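Local coordinates for Iron(III) ABC transporter, periplasmic iron-compound-binding protein (Vibrio cholerae, PDB 5GGY) that probably binds ferric hydroxamate siderophores such as Desferal in the periplasm and delivers them to an ABC transporter for iron uptake, at residues 18-23 / 79-84; 26-31 / 51-56; 35-40 / 57-62; 68-73 / 92-97; 134-139 / 260-265. All coordinates share one frame; numbering follows the deposited sequence.

Contact 1: residues 18-23 / 79-84; sequences RVVVLN and DVILAA
The carboxylate of Asp79 and the guanidinium of Arg18 are two flat groups of this contact, their planes 83° apart. They do not pair: Arg18 NE stays 5.9 Å from Asp79 OD2, because the end of the arginine leads away from 79-84. OD2 instead accepts the backbone N of Arg18 at 2.7 Å, on its anti side and 32° out of the carboxylate plane. Arg18 O returns the bond by accepting Asp79 N, so the two residues are tied twice where the strands begin. A third flat group, the Asn23 amide, sets ND2 3.5 Å from Ala84 CB, while its OD1 is bound by Gln87 NE2. Strands 19-21 and 80-83 run parallel, with axes 4.8 Å apart; Val20 N donates to Val80 O and Val20 O receives Leu82 N at 2.9 Å. On one face Leu82 packs against both Val19 and Val21, its CG 3.8 Å from Val19 CG1. On the other, Leu22 CD1 meets Ile81 CG2 at 3.7 Å; chi1 of -61° sets CG1 of Ile81 beside the backbone N and leaves CG2 anti to it, facing Leu22. Helix 24-32 covers Val21 and Leu82 through Leu26, helix 70-75 covers Val20 and Ile81 through Ile73, and strand 100-102 bonds to the far edge of 80-83.

Contact 2: residues 26-31 / 51-56; sequences LLEQVL and VQPEVP
Leu31 turns CG anti to its carbonyl carbon (chi1 -74°) and extends beyond it, which sends its two methyls to different partners on the loop 51-56. CD2 reaches the CD atom of the Pro56 ring at 3.7 Å, while CD1 lies 3.9 Å from Val55 CG2, the leucine and valine side chains crossing at about a right angle. Leu27, one turn earlier, places CG anti to its backbone N (chi1 178°). That rotation brings Leu27 CD2 to 3.8 Å from Val55 CG2, so one valine methyl touches both leucines. Pro53, preceded by a cis peptide bond, turns ring atoms CG and CD to the helix: CG reaches Leu31 CB at 3.8 Å, and CD reaches Glu28 CG at 3.7 Å. Only the aliphatic part of Glu28 serves this contact. Its carboxylate, carried onward by an extended chain, accepts from Gly260 N through OE2, so one residue bridges the loop and the start of helix 262-276. Tyr46 OH bonds to Pro53 O, and Tyr46 and Leu43 of helix 43-49 also touch Val55. The arrangement is an apolar helix-to-loop seam, in which helix 24-32 receives the connection from helix 43-49 to strand 60-61, the return limb of a beta-alpha-beta unit in the periplasmic binding protein fold.

Contact 3: residues 35-40 / 57-62; sequences IQPVGA and SSVQDI
Gln36 opens the contact, its extended chain holding OE1 3.5 Å from Ser58 OG in a weak hydrogen bond at the exposed end. Pro37 follows, with its carbonyl facing Val59: CG2 of the valine comes to 3.2 Å from Pro37 O, and the ring lies more loosely against CG1. Val38 points its side chain away and contributes its carbonyl, which accepts Gln60 N at 3.2 Å. That donor stands above the carbonyl plane, 53° out of it, well off the lone pairs. Gly39 pairs with Gln60 in parallel register and gives a CA-H...O contact to Gln60 O. This oxygen also takes Ala40 N at 3.0 Å, nearly in line with its C=O bond (172°). Ala40 sets CB 3.7 Å from Val59 CG1, the valine branch anti to its own backbone N (chi1 -171°), and its O accepts Ile62 N at 3.1 Å, again from above the carbonyl plane. Ile62 folds CG1 back between its N and carbonyl carbon, bringing it to 3.4 Å from Ala40 O. The strands 39-40 and 60-61 are the ends of a beta-alpha-beta unit; Leu43 N, at the start of its helix 43-49, donates to Asp61 OD2. Strand 19-21 bonds to Val38 and Gly39, Leu27 and Leu31 of helix 24-32 cover Pro37, and Ile73 of helix 70-75 touches Ile62.

Contact 4: residues 68-73 / 92-97; sequences PNLEKI and ATLGRI
Leu70 carries the tight part of this contact, spreading its methyls over Thr93, Leu94 and Ile97. CD1 meets Thr93 CG2 at 3.6 Å, and CD2 meets Leu94 CD2 at the same 3.6 Å; both pairs cross at about a right angle. Ile97 completes the group around the leucine, its CD1 lying 3.7 Å from Leu70 O and 3.9 Å from Leu70 CD2. With CG1 anti to the carbonyl carbon and the chain straight beyond it (chi2 178°), the isoleucine extends its terminal methyl to the helix backbone. Packing slackens at Ile73, where CD1 is 4.2 Å from Leu94 CD2 and CG2 is 4.5 Å from Ile97 CD1. Ile73 is nevertheless buried, since it also packs on Leu22 and Ile62. On the solvent side Glu71, which points away, and Arg96 are exposed and take no part. Asn69 sits at the N-cap of helix 70-75, where OD1 accepts Glu71 N in a weak capping bond. Side chains meet here through carbon atoms alone, joining two short helices, 70-75 and 91-95, that flank strand 80-83 in sequence. Such side-by-side helices on one face of a parallel sheet, here over Leu22 and Ile81, belong to the alternating beta-alpha architecture of the periplasmic binding protein fold.

Contact 5: residues 134-139 / 260-265; sequences QQKLEA and GAMSLR
Met262 reaches Lys136 by bending twice. With chi1 and chi2 both near -60° and chi3 at 104°, its thioether turns toward helix 130-154. Met262 SD lies 3.8 Å from Lys136 CB and Met262 CE 3.5 Å from Lys136 O, so the methionine end rests against the root of the lysine and the backbone beside it. The two side chains cross at about a right angle. Lys136 extends beyond CG, and its NZ forms a salt bridge with Glu32 of helix 24-32. Leu137 CD2 turns toward the same methionine methyl, 4.0 Å from Met262 CE, and sits more loosely against Ala261 CB. Arg265 takes the contrasting, stretched form: CG is anti to the backbone N (chi1 179°) and the chain remains extended to NE, which carries NH1 to 3.8 Å from Ala139 CB. A water lies between Lys136 O and Arg265 NH1, but the bridge is doubtful because it sits only 2.4 Å from Lys136 O. Ser263 OG donates to Gly260 O at 2.6 Å, a local bond within 260-265. Overall this is helix-to-helix packing of the long helix 130-154 against the start of helix 262-276; the long helix joining two lobes is a known feature of this class of siderophore-binding proteins.

In the fold
Contacts 1 to 4 lie in the N-terminal beta-alpha region, with the centres of contacts 1 and 3, and of 1 and 4, about 10 Å apart. Contacts 2 and 3 fall between the segments of contact 1, while its second strand comes between the helices of contact 4; contact 5 opens only after contacts 1 to 4 have closed. Strand 19-21 joins contacts 1 and 3 through backbone bonds to Val38 and Gly39, and helix 24-32 links contacts 1, 2 and 3. Contact 2 leads to contact 5, centres about 13 Å apart, where Glu28 and Gln29 meet Gly260 and Ala261. Contacts 4 and 5 are furthest apart, about 30 Å between centres. Helix 24-32 thus connects a beta-alpha lobe with the long-helix region.

Contact 1: residues 18-23 / 79-84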
# COMPACT_ATOMS: atom_id res chain seq x y z
N ARG A 18 -2.41 -9.68 26.67
CA ARG A 18 -3.16 -8.60 27.31
C ARG A 18 -2.50 -7.28 26.96
O ARG A 18 -1.40 -6.97 27.44
CB ARG A 18 -3.22 -8.79 28.82
CG ARG A 18 -3.90 -10.07 29.27
CD ARG A 18 -4.11 -10.10 30.78
NE ARG A 18 -5.52 -10.04 31.14
CZ ARG A 18 -6.15 -8.93 31.49
NH1 ARG A 18 -5.50 -7.78 31.54
NH2 ARG A 18 -7.44 -8.97 31.80
N VAL A 19 -3.16 -6.49 26.12
CA VAL A 19 -2.58 -5.25 25.63
C VAL A 19 -3.21 -4.02 26.27
O VAL A 19 -4.43 -3.86 26.27
CB VAL A 19 -2.73 -5.13 24.10
CG1 VAL A 19 -2.16 -3.80 23.60
CG2 VAL A 19 -2.06 -6.30 23.41
N VAL A 20 -2.37 -3.16 26.84
CA VAL A 20 -2.79 -1.84 27.27
C VAL A 20 -2.28 -0.81 26.26
O VAL A 20 -1.08 -0.72 26.01
CB VAL A 20 -2.28 -1.49 28.68
CG1 VAL A 20 -2.38 0.01 28.94
CG2 VAL A 20 -3.05 -2.27 29.73
N VAL A 21 -3.20 -0.06 25.68
CA VAL A 21 -2.84 0.97 24.71
C VAL A 21 -2.96 2.35 25.35
O VAL A 21 -3.83 2.58 26.19
CB VAL A 21 -3.72 0.86 23.44
CG1 VAL A 21 -4.50 2.14 23.19
CG2 VAL A 21 -2.85 0.52 22.24
N LEU A 22 -2.08 3.27 24.96
CA LEU A 22 -2.03 4.58 25.60
C LEU A 22 -2.34 5.74 24.65
O LEU A 22 -2.33 6.90 25.07
CB LEU A 22 -0.66 4.81 26.23
CG LEU A 22 -0.26 3.80 27.31
CD1 LEU A 22 1.01 4.26 27.99
CD2 LEU A 22 -1.38 3.61 28.31
N ASN A 23 -2.60 5.44 23.39
CA ASN A 23 -2.95 6.49 22.44
C ASN A 23 -4.03 6.03 21.47
O ASN A 23 -4.23 4.84 21.26
CB ASN A 23 -1.70 6.94 21.67
CG ASN A 23 -1.54 8.45 21.68
OD1 ASN A 23 -1.96 9.12 22.61
ND2 ASN A 23 -0.91 8.98 20.63
N ASP A 79 0.52 -7.62 29.28
CA ASP A 79 1.74 -8.29 28.86
C ASP A 79 2.62 -7.30 28.11
O ASP A 79 3.85 -7.36 28.18
CB ASP A 79 1.41 -9.50 27.97
CG ASP A 79 0.51 -10.51 28.67
OD1 ASP A 79 0.82 -10.87 29.82
OD2 ASP A 79 -0.50 -10.92 28.07
N VAL A 80 1.98 -6.39 27.37
CA VAL A 80 2.67 -5.32 26.67
C VAL A 80 1.91 -4.01 26.81
O VAL A 80 0.68 -4.00 26.89
CB VAL A 80 2.84 -5.63 25.16
CG1 VAL A 80 4.08 -6.48 24.92
CG2 VAL A 80 1.59 -6.28 24.59
N ILE A 81 2.65 -2.92 26.85
CA ILE A 81 2.06 -1.59 26.85
C ILE A 81 2.49 -0.84 25.59
O ILE A 81 3.68 -0.71 25.32
CB ILE A 81 2.48 -0.77 28.10
CG1 ILE A 81 2.01 -1.48 29.37
CG2 ILE A 81 1.91 0.64 28.02
CD1 ILE A 81 2.45 -0.79 30.65
N LEU A 82 1.52 -0.37 24.82
CA LEU A 82 1.82 0.33 23.58
C LEU A 82 1.77 1.84 23.79
O LEU A 82 0.74 2.39 24.19
CB LEU A 82 0.86 -0.09 22.47
CG LEU A 82 0.69 -1.60 22.25
CD1 LEU A 82 -0.09 -1.87 20.97
CD2 LEU A 82 2.02 -2.32 22.23
N ALA A 83 2.89 2.51 23.54
CA ALA A 83 2.99 3.94 23.77
C ALA A 83 3.40 4.70 22.51
O ALA A 83 4.07 4.16 21.64
CB ALA A 83 3.98 4.22 24.90
N ALA A 84 3.00 5.96 22.43
CA ALA A 84 3.34 6.81 21.29
C ALA A 84 4.11 8.04 21.74
O ALA A 84 4.58 8.11 22.87
CB ALA A 84 2.08 7.22 20.53

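Contact 2: residues 26-31 / 51-56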
# COMPACT_ATOMS: atom_id res chain seq x y z
N LEU A 26 -2.80 4.17 18.15
CA LEU A 26 -2.46 2.79 18.49
C LEU A 26 -3.70 1.98 18.84
O LEU A 26 -3.77 0.79 18.56
CB LEU A 26 -1.48 2.76 19.66
CG LEU A 26 -0.08 3.32 19.38
CD1 LEU A 26 0.79 3.26 20.63
CD2 LEU A 26 0.57 2.57 18.22
N LEU A 27 -4.67 2.64 19.48
CA LEU A 27 -5.93 2.00 19.80
C LEU A 27 -6.64 1.56 18.53
O LEU A 27 -7.19 0.47 18.46
CB LEU A 27 -6.83 2.94 20.60
CG LEU A 27 -8.22 2.41 20.96
CD1 LEU A 27 -8.14 1.05 21.65
CD2 LEU A 27 -8.97 3.40 21.84
N GLU A 28 -6.60 2.42 17.52
CA GLU A 28 -7.17 2.10 16.21
C GLU A 28 -6.44 0.92 15.57
O GLU A 28 -7.07 -0.01 15.06
CB GLU A 28 -7.11 3.32 15.28
CG GLU A 28 -7.34 2.98 13.81
CD GLU A 28 -6.93 4.11 12.89
OE1 GLU A 28 -6.55 3.82 11.74
OE2 GLU A 28 -7.00 5.28 13.32
N GLN A 29 -5.11 0.97 15.61
CA GLN A 29 -4.27 -0.05 14.99
C GLN A 29 -4.58 -1.46 15.50
O GLN A 29 -4.79 -2.38 14.70
CB GLN A 29 -2.79 0.26 15.22
CG GLN A 29 -2.30 1.59 14.64
CD GLN A 29 -2.14 1.57 13.13
OE1 GLN A 29 -3.06 1.20 12.40
NE2 GLN A 29 -0.98 1.99 12.66
N VAL A 30 -4.60 -1.63 16.82
CA VAL A 30 -4.81 -2.96 17.39
C VAL A 30 -6.23 -3.46 17.16
O VAL A 30 -6.45 -4.66 16.98
CB VAL A 30 -4.51 -2.98 18.91
CG1 VAL A 30 -3.02 -2.86 19.17
CG2 VAL A 30 -5.28 -1.89 19.64
N LEU A 31 -7.20 -2.55 17.15
CA LEU A 31 -8.59 -2.92 16.91
C LEU A 31 -8.79 -3.42 15.49
O LEU A 31 -9.48 -4.42 15.26
CB LEU A 31 -9.53 -1.74 17.19
CG LEU A 31 -9.78 -1.38 18.65
CD1 LEU A 31 -10.75 -0.22 18.75
CD2 LEU A 31 -10.28 -2.58 19.43
N VAL A 51 -14.54 7.89 16.54
CA VAL A 51 -15.72 7.14 16.11
C VAL A 51 -15.39 5.71 15.66
O VAL A 51 -15.85 4.74 16.28
CB VAL A 51 -16.46 7.86 14.96
CG1 VAL A 51 -17.75 7.13 14.63
CG2 VAL A 51 -16.75 9.30 15.35
N GLN A 52 -14.62 5.58 14.59
CA GLN A 52 -14.27 4.26 14.05
C GLN A 52 -12.76 4.02 14.08
O GLN A 52 -11.98 4.94 13.82
CB GLN A 52 -14.80 4.10 12.62
CG GLN A 52 -14.25 5.10 11.60
CD GLN A 52 -14.91 6.46 11.68
OE1 GLN A 52 -16.14 6.57 11.71
NE2 GLN A 52 -14.10 7.51 11.72
N PRO A 53 -12.34 2.79 14.41
CA PRO A 53 -13.19 1.63 14.72
C PRO A 53 -13.82 1.71 16.11
O PRO A 53 -13.26 2.35 17.01
CB PRO A 53 -12.21 0.46 14.64
CG PRO A 53 -10.91 1.05 15.02
CD PRO A 53 -10.91 2.44 14.46
N GLU A 54 -14.97 1.06 16.29
CA GLU A 54 -15.67 1.09 17.56
C GLU A 54 -14.91 0.33 18.64
O GLU A 54 -14.48 -0.81 18.43
CB GLU A 54 -17.08 0.50 17.42
CG GLU A 54 -17.86 0.49 18.72
CD GLU A 54 -19.12 -0.35 18.66
OE1 GLU A 54 -19.76 -0.55 19.71
OE2 GLU A 54 -19.48 -0.80 17.55
N VAL A 55 -14.74 0.96 19.79
CA VAL A 55 -14.10 0.31 20.93
C VAL A 55 -15.09 -0.62 21.62
O VAL A 55 -16.18 -0.19 22.01
CB VAL A 55 -13.56 1.34 21.94
CG1 VAL A 55 -13.04 0.65 23.18
CG2 VAL A 55 -12.48 2.20 21.29
N PRO A 56 -14.73 -1.90 21.76
CA PRO A 56 -15.55 -2.87 22.50
C PRO A 56 -15.77 -2.43 23.95
O PRO A 56 -14.89 -1.82 24.54
CB PRO A 56 -14.72 -4.16 22.44
CG PRO A 56 -13.84 -3.99 21.25
CD PRO A 56 -13.53 -2.53 21.17

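Contact 3: residues 35-40 / 57-62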
# COMPACT_ATOMS: atom_id res chain seq x y z
N ILE A 35 -7.35 -7.17 17.57
CA ILE A 35 -6.77 -7.30 18.90
C ILE A 35 -7.51 -6.39 19.88
O ILE A 35 -7.38 -5.17 19.80
CB ILE A 35 -5.27 -6.95 18.92
CG1 ILE A 35 -4.49 -7.84 17.95
CG2 ILE A 35 -4.70 -7.06 20.32
CD1 ILE A 35 -4.22 -9.24 18.47
N GLN A 36 -8.28 -6.98 20.79
CA GLN A 36 -9.01 -6.20 21.79
C GLN A 36 -8.13 -5.90 23.00
O GLN A 36 -7.76 -6.80 23.75
CB GLN A 36 -10.28 -6.93 22.23
CG GLN A 36 -11.38 -6.96 21.20
CD GLN A 36 -12.71 -7.40 21.78
OE1 GLN A 36 -12.82 -7.70 22.98
NE2 GLN A 36 -13.74 -7.43 20.95
N PRO A 37 -7.78 -4.61 23.18
CA PRO A 37 -6.95 -4.20 24.32
C PRO A 37 -7.74 -4.21 25.62
O PRO A 37 -8.96 -4.01 25.60
CB PRO A 37 -6.54 -2.78 23.95
CG PRO A 37 -7.66 -2.28 23.12
CD PRO A 37 -8.18 -3.47 22.35
N VAL A 38 -7.07 -4.45 26.74
CA VAL A 38 -7.73 -4.45 28.04
C VAL A 38 -7.76 -3.04 28.62
O VAL A 38 -8.52 -2.76 29.55
CB VAL A 38 -7.05 -5.41 29.03
CG1 VAL A 38 -6.97 -6.82 28.45
CG2 VAL A 38 -5.67 -4.91 29.40
N GLY A 39 -6.93 -2.16 28.06
CA GLY A 39 -6.85 -0.79 28.53
C GLY A 39 -6.59 0.21 27.42
O GLY A 39 -5.71 0.01 26.58
N ALA A 40 -7.36 1.30 27.43
CA ALA A 40 -7.25 2.34 26.42
C ALA A 40 -7.65 3.69 27.02
O ALA A 40 -8.40 3.72 28.00
CB ALA A 40 -8.13 2.00 25.21
N SER A 57 -16.93 -2.75 24.50
CA SER A 57 -17.29 -2.32 25.85
C SER A 57 -16.43 -2.99 26.92
O SER A 57 -16.41 -2.54 28.07
CB SER A 57 -18.77 -2.59 26.12
OG SER A 57 -19.08 -3.97 25.95
N SER A 58 -15.73 -4.05 26.55
CA SER A 58 -14.87 -4.78 27.48
C SER A 58 -13.65 -3.96 27.88
O SER A 58 -13.11 -4.13 28.97
CB SER A 58 -14.43 -6.11 26.87
OG SER A 58 -13.47 -5.89 25.85
N VAL A 59 -13.21 -3.09 26.98
CA VAL A 59 -12.03 -2.26 27.20
C VAL A 59 -12.24 -1.27 28.33
O VAL A 59 -13.21 -0.50 28.32
CB VAL A 59 -11.64 -1.48 25.93
CG1 VAL A 59 -10.30 -0.80 26.11
CG2 VAL A 59 -11.63 -2.41 24.73
N GLN A 60 -11.33 -1.27 29.30
CA GLN A 60 -11.41 -0.32 30.41
C GLN A 60 -10.67 0.97 30.09
O GLN A 60 -9.67 0.96 29.37
CB GLN A 60 -10.85 -0.93 31.69
CG GLN A 60 -11.66 -2.08 32.24
CD GLN A 60 -11.68 -2.09 33.76
OE1 GLN A 60 -11.95 -1.07 34.39
NE2 GLN A 60 -11.39 -3.24 34.35
N ASP A 61 -11.17 2.08 30.62
CA ASP A 61 -10.53 3.37 30.46
C ASP A 61 -9.43 3.54 31.51
O ASP A 61 -9.68 3.44 32.71
CB ASP A 61 -11.56 4.50 30.57
CG ASP A 61 -11.03 5.83 30.07
OD1 ASP A 61 -9.91 6.23 30.48
OD2 ASP A 61 -11.72 6.48 29.26
N ILE A 62 -8.21 3.80 31.05
CA ILE A 62 -7.06 3.89 31.94
C ILE A 62 -6.55 5.32 32.11
O ILE A 62 -5.40 5.53 32.51
CB ILE A 62 -5.89 2.99 31.45
CG1 ILE A 62 -5.73 3.10 29.93
CG2 ILE A 62 -6.13 1.55 31.84
CD1 ILE A 62 -4.81 4.21 29.48

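Contact 4: residues 68-73 / 92-97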
# COMPACT_ATOMS: atom_id res chain seq x y z
N PRO A 68 -1.95 9.16 32.12
CA PRO A 68 -2.66 7.89 32.37
C PRO A 68 -2.54 7.39 33.81
O PRO A 68 -1.57 7.69 34.51
CB PRO A 68 -1.97 6.92 31.41
CG PRO A 68 -0.58 7.44 31.31
CD PRO A 68 -0.69 8.94 31.39
N ASN A 69 -3.54 6.63 34.24
CA ASN A 69 -3.56 6.06 35.58
C ASN A 69 -2.71 4.80 35.66
O ASN A 69 -3.16 3.71 35.30
CB ASN A 69 -5.00 5.77 36.02
CG ASN A 69 -5.09 5.28 37.45
OD1 ASN A 69 -4.11 5.33 38.20
ND2 ASN A 69 -6.27 4.82 37.85
N LEU A 70 -1.48 4.96 36.13
CA LEU A 70 -0.51 3.86 36.20
C LEU A 70 -0.98 2.71 37.08
O LEU A 70 -0.71 1.55 36.79
CB LEU A 70 0.83 4.39 36.70
CG LEU A 70 1.65 5.26 35.75
CD1 LEU A 70 2.83 5.87 36.47
CD2 LEU A 70 2.11 4.46 34.54
N GLU A 71 -1.68 3.04 38.16
CA GLU A 71 -2.17 2.03 39.10
C GLU A 71 -3.21 1.13 38.45
O GLU A 71 -3.23 -0.08 38.68
CB GLU A 71 -2.75 2.69 40.35
CG GLU A 71 -1.70 3.16 41.36
CD GLU A 71 -0.84 4.29 40.83
OE1 GLU A 71 -1.34 5.11 40.03
OE2 GLU A 71 0.35 4.34 41.20
N LYS A 72 -4.08 1.73 37.64
CA LYS A 72 -5.11 0.96 36.95
C LYS A 72 -4.49 0.11 35.84
O LYS A 72 -4.92 -1.01 35.60
CB LYS A 72 -6.18 1.89 36.37
CG LYS A 72 -7.45 1.18 35.93
CD LYS A 72 -8.55 2.17 35.61
CE LYS A 72 -9.86 1.48 35.31
NZ LYS A 72 -10.95 2.46 35.05
N ILE A 73 -3.48 0.66 35.17
CA ILE A 73 -2.75 -0.07 34.15
C ILE A 73 -2.10 -1.32 34.75
O ILE A 73 -2.20 -2.41 34.19
CB ILE A 73 -1.66 0.80 33.48
CG1 ILE A 73 -2.30 2.01 32.79
CG2 ILE A 73 -0.85 -0.01 32.49
CD1 ILE A 73 -1.29 2.97 32.18
N ALA A 92 9.96 4.93 30.67
CA ALA A 92 10.77 4.23 31.66
C ALA A 92 9.93 3.72 32.83
O ALA A 92 10.15 2.62 33.33
CB ALA A 92 11.88 5.13 32.17
N THR A 93 8.95 4.52 33.24
CA THR A 93 8.05 4.14 34.33
C THR A 93 7.10 3.04 33.90
O THR A 93 6.84 2.09 34.64
CB THR A 93 7.23 5.35 34.83
OG1 THR A 93 8.12 6.37 35.29
CG2 THR A 93 6.31 4.93 35.97
N LEU A 94 6.56 3.17 32.68
CA LEU A 94 5.65 2.18 32.13
C LEU A 94 6.34 0.82 31.98
O LEU A 94 5.71 -0.23 32.12
CB LEU A 94 5.11 2.65 30.78
CG LEU A 94 4.17 3.86 30.79
CD1 LEU A 94 4.22 4.59 29.46
CD2 LEU A 94 2.75 3.42 31.11
N GLY A 95 7.64 0.85 31.70
CA GLY A 95 8.43 -0.36 31.56
C GLY A 95 8.53 -1.15 32.85
O GLY A 95 8.75 -2.36 32.82
N ARG A 96 8.37 -0.47 33.98
CA ARG A 96 8.42 -1.13 35.28
C ARG A 96 7.19 -2.00 35.51
O ARG A 96 7.20 -2.92 36.32
CB ARG A 96 8.54 -0.09 36.40
CG ARG A 96 9.83 0.72 36.37
CD ARG A 96 9.85 1.75 37.49
NE ARG A 96 11.15 2.40 37.61
CZ ARG A 96 12.13 1.98 38.40
NH1 ARG A 96 11.96 0.90 39.14
NH2 ARG A 96 13.28 2.64 38.44
N ILE A 97 6.12 -1.69 34.78
CA ILE A 97 4.87 -2.43 34.89
C ILE A 97 4.85 -3.61 33.92
O ILE A 97 4.56 -4.74 34.31
CB ILE A 97 3.66 -1.52 34.61
CG1 ILE A 97 3.66 -0.32 35.55
CG2 ILE A 97 2.36 -2.30 34.74
CD1 ILE A 97 2.53 0.65 35.31

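Contact 5: residues 134-139 / 260-265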
# COMPACT_ATOMS: atom_id res chain seq x y z
N GLN A 134 -2.60 -7.21 5.74
CA GLN A 134 -2.45 -7.14 4.29
C GLN A 134 -3.80 -6.97 3.61
O GLN A 134 -3.94 -6.19 2.67
CB GLN A 134 -1.74 -8.38 3.76
CG GLN A 134 -0.29 -8.16 3.40
CD GLN A 134 -0.12 -7.21 2.23
OE1 GLN A 134 -0.53 -7.51 1.10
NE2 GLN A 134 0.47 -6.05 2.48
N GLN A 135 -4.79 -7.71 4.09
CA GLN A 135 -6.13 -7.68 3.51
C GLN A 135 -6.77 -6.29 3.66
O GLN A 135 -7.51 -5.85 2.79
CB GLN A 135 -7.01 -8.76 4.14
CG GLN A 135 -8.20 -8.26 4.96
CD GLN A 135 -9.40 -7.92 4.10
OE1 GLN A 135 -9.66 -8.57 3.08
NE2 GLN A 135 -10.15 -6.89 4.49
N LYS A 136 -6.47 -5.61 4.77
CA LYS A 136 -7.06 -4.31 5.03
C LYS A 136 -6.35 -3.20 4.27
O LYS A 136 -6.97 -2.21 3.87
CB LYS A 136 -7.06 -4.01 6.53
CG LYS A 136 -8.06 -4.84 7.31
CD LYS A 136 -8.49 -4.15 8.58
CE LYS A 136 -9.68 -4.84 9.21
NZ LYS A 136 -10.20 -4.08 10.38
N LEU A 137 -5.05 -3.37 4.06
CA LEU A 137 -4.27 -2.42 3.27
C LEU A 137 -4.61 -2.54 1.79
O LEU A 137 -4.74 -1.54 1.09
CB LEU A 137 -2.77 -2.64 3.48
CG LEU A 137 -2.23 -2.21 4.85
CD1 LEU A 137 -0.78 -2.63 5.00
CD2 LEU A 137 -2.38 -0.70 5.01
N GLU A 138 -4.76 -3.78 1.32
CA GLU A 138 -5.14 -4.05 -0.06
C GLU A 138 -6.51 -3.47 -0.37
O GLU A 138 -6.71 -2.85 -1.41
CB GLU A 138 -5.13 -5.55 -0.34
CG GLU A 138 -3.75 -6.17 -0.44
CD GLU A 138 -3.79 -7.69 -0.46
OE1 GLU A 138 -4.90 -8.25 -0.38
OE2 GLU A 138 -2.72 -8.31 -0.56
N ALA A 139 -7.44 -3.67 0.55
CA ALA A 139 -8.79 -3.14 0.41
C ALA A 139 -8.77 -1.61 0.44
O ALA A 139 -9.58 -0.96 -0.22
CB ALA A 139 -9.70 -3.68 1.50
N GLY A 260 -4.23 5.81 12.79
CA GLY A 260 -3.41 4.77 12.20
C GLY A 260 -3.62 4.57 10.72
O GLY A 260 -4.03 5.49 10.00
N ALA A 261 -3.35 3.36 10.25
CA ALA A 261 -3.42 3.03 8.83
C ALA A 261 -4.83 3.14 8.26
O ALA A 261 -5.02 3.66 7.17
CB ALA A 261 -2.87 1.63 8.58
N MET A 262 -5.81 2.64 9.00
CA MET A 262 -7.18 2.58 8.50
C MET A 262 -7.89 3.93 8.60
O MET A 262 -8.94 4.13 7.98
CB MET A 262 -7.98 1.51 9.24
CG MET A 262 -7.56 0.08 8.89
SD MET A 262 -7.73 -0.33 7.14
CE MET A 262 -6.02 -0.27 6.61
N SER A 263 -7.31 4.85 9.37
CA SER A 263 -7.83 6.21 9.44
C SER A 263 -7.65 6.91 8.10
O SER A 263 -8.35 7.87 7.79
CB SER A 263 -7.14 7.01 10.55
OG SER A 263 -5.80 7.32 10.19
N LEU A 264 -6.70 6.42 7.32
CA LEU A 264 -6.46 6.92 5.97
C LEU A 264 -7.64 6.56 5.06
O LEU A 264 -8.07 7.36 4.23
CB LEU A 264 -5.16 6.36 5.40
CG LEU A 264 -3.91 6.56 6.26
CD1 LEU A 264 -2.72 5.82 5.67
CD2 LEU A 264 -3.59 8.04 6.42
N ARG A 265 -8.15 5.34 5.23
CA ARG A 265 -9.30 4.87 4.47
C ARG A 265 -10.56 5.63 4.86
O ARG A 265 -11.34 6.04 4.00
CB ARG A 265 -9.51 3.37 4.68
CG ARG A 265 -10.71 2.81 3.92
CD ARG A 265 -11.21 1.50 4.53
NE ARG A 265 -12.48 1.09 3.95
CZ ARG A 265 -12.62 0.11 3.06
NH1 ARG A 265 -11.57 -0.56 2.63
NH2 ARG A 265 -13.83 -0.19 2.59
O HOH W 1 -9.27 -1.70 4.42